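Local coordinates for DNA replication licensing factor MCM related protein (Thermoplasma acidophilum, PDB 4ME3) that probably serves as a replicative DNA helicase of the MCM family, shown here by its N-terminal domain, which forms a right-handed filament, at the zinc ion site. Sequence-based numbering; all coordinates share one arbitrary frame.

The zinc ion site. Residues 147, 149-152, 169, 171-174. With ZN (zinc ion), chain B.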
loop_
_atom_site.group_PDB
_atom_site.type_symbol
_atom_site.label_atom_id
_atom_site.label_comp_id
_atom_site.label_asym_id
_atom_site.label_seq_id
_atom_site.Cartn_x
_atom_site.Cartn_y
_atom_site.Cartn_z
ATOM N N CYS A 147 22.003 -2.276 15.213
ATOM C CA CYS A 147 22.227 -3.290 16.239
ATOM C C CYS A 147 23.189 -2.784 17.308
ATOM O O CYS A 147 24.259 -2.267 16.993
ATOM C CB CYS A 147 22.794 -4.562 15.599
ATOM S SG CYS A 147 23.249 -5.851 16.785
ATOM N N SER A 149 25.001 -4.424 19.142
ATOM C CA SER A 149 26.183 -5.277 19.213
ATOM C C SER A 149 27.148 -5.039 18.050
ATOM O O SER A 149 28.280 -4.604 18.260
ATOM C CB SER A 149 25.772 -6.751 19.258
ATOM O OG SER A 149 26.909 -7.586 19.405
ATOM N N CYS A 150 26.702 -5.324 16.830
ATOM C CA CYS A 150 27.565 -5.214 15.656
ATOM C C CYS A 150 27.397 -3.876 14.938
ATOM O O CYS A 150 28.150 -3.561 14.017
ATOM C CB CYS A 150 27.286 -6.359 14.678
ATOM S SG CYS A 150 25.677 -6.265 13.854
ATOM N N HIS A 151 26.401 -3.100 15.357
ATOM C CA HIS A 151 26.135 -1.790 14.766
ATOM C C HIS A 151 25.757 -1.879 13.288
ATOM O O HIS A 151 25.800 -0.883 12.566
ATOM C CB HIS A 151 27.336 -0.864 14.963
ATOM C CG HIS A 151 27.637 -0.577 16.401
ATOM N ND1 HIS A 151 26.755 0.090 17.224
ATOM C CD2 HIS A 151 28.712 -0.873 17.167
ATOM C CE1 HIS A 151 27.275 0.195 18.432
ATOM N NE2 HIS A 151 28.466 -0.381 18.425
ATOM N N GLY A 152 25.379 -3.072 12.843
ATOM C CA GLY A 152 24.883 -3.254 11.493
ATOM C C GLY A 152 23.443 -2.790 11.396
ATOM O O GLY A 152 22.791 -2.569 12.417
ATOM N N CYS A 169 18.976 -9.514 14.642
ATOM C CA CYS A 169 19.829 -8.725 13.760
ATOM C C CYS A 169 20.113 -9.478 12.460
ATOM O O CYS A 169 20.484 -10.650 12.484
ATOM C CB CYS A 169 21.145 -8.380 14.469
ATOM S SG CYS A 169 22.344 -7.465 13.460
ATOM N N HIS A 171 22.520 -8.985 10.532
ATOM C CA HIS A 171 23.955 -9.023 10.264
ATOM C C HIS A 171 24.731 -9.959 11.190
ATOM O O HIS A 171 25.676 -10.613 10.752
ATOM C CB HIS A 171 24.544 -7.611 10.326
ATOM C CG HIS A 171 24.126 -6.736 9.186
ATOM N ND1 HIS A 171 24.756 -6.762 7.961
ATOM C CD2 HIS A 171 23.140 -5.816 9.083
ATOM C CE1 HIS A 171 24.177 -5.892 7.152
ATOM N NE2 HIS A 171 23.192 -5.305 7.808
ATOM N N CYS A 172 24.345 -10.024 12.462
ATOM C CA CYS A 172 25.074 -10.853 13.424
ATOM C C CYS A 172 24.233 -11.990 14.014
ATOM O O CYS A 172 24.769 -12.887 14.661
ATOM C CB CYS A 172 25.658 -9.988 14.545
ATOM S SG CYS A 172 24.473 -9.433 15.787
ATOM N N GLY A 173 22.922 -11.951 13.802
ATOM C CA GLY A 173 22.064 -13.056 14.191
ATOM C C GLY A 173 21.650 -13.092 15.652
ATOM O O GLY A 173 20.894 -13.976 16.059
ATOM N N LEU A 174 22.138 -12.149 16.450
ATOM C CA LEU A 174 21.722 -12.057 17.845
ATOM C C LEU A 174 20.301 -11.505 17.915
ATOM O O LEU A 174 19.823 -10.889 16.962
ATOM C CB LEU A 174 22.680 -11.166 18.637
ATOM C CG LEU A 174 24.134 -11.639 18.689
ATOM C CD1 LEU A 174 24.993 -10.641 19.443
ATOM C CD2 LEU A 174 24.239 -13.020 19.323
HETATM ZN ZN ZN B . 24.029 -7.260 15.087
#
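Four cysteine thiolates from two CxxC knuckles hold a structural zinc ion near the tip of an arm that projects from the MCM N-terminal domain. Cys147 closes strand 143-147 and Cys150 follows in the turn; Cys169 and Cys172 supply the second pair from a loop. The four S-Zn-S angles that span the two knuckles run from 100° (Cys150 with Cys169) to 116° (Cys150 with Cys172), close to a tetrahedron, and the SG atom of Cys169 lies 2.4 Å from ZN.

The knuckles are near copies of each other. In each, the first cysteine extends its thiolate with SG anti to the backbone N (Cys147 chi1 175°, Cys169 alike), whereas the second, Cys150 or Cys172, tucks SG into the crowded position between backbone N and carbonyl carbon. Between the cysteines of each pair the chain curls round the first sulfur, so that amide N-H groups point at it. SG of Cys147 accepts two of them, from N of Ser149 at 3.3 Å and from N of Cys150 at 3.5 Å, the latter bond being nearly straight. SG of Cys169 is gripped in the same way, by N of His171 at 3.3 Å and by N of Cys172 at 3.4 Å.

After each second cysteine the backbone turns through a residue with positive phi, His151 in one knuckle and Gly173 in the other. This turn brings N of Gly152 to 3.4 Å from SG of Cys150; its counterpart, N of Leu174 to SG of Cys172, is weak at 3.6 Å. The imidazoles of His151 and His171 point away from the metal and are not ligands. The amide bonds would offset part of the negative charge gathered on four thiolates. By joining strand 143-147 to the 169-172 loop, distant in sequence, zinc ties the two knuckles together and so is likely to stabilise the zinc-binding subdomain at the end of the arm.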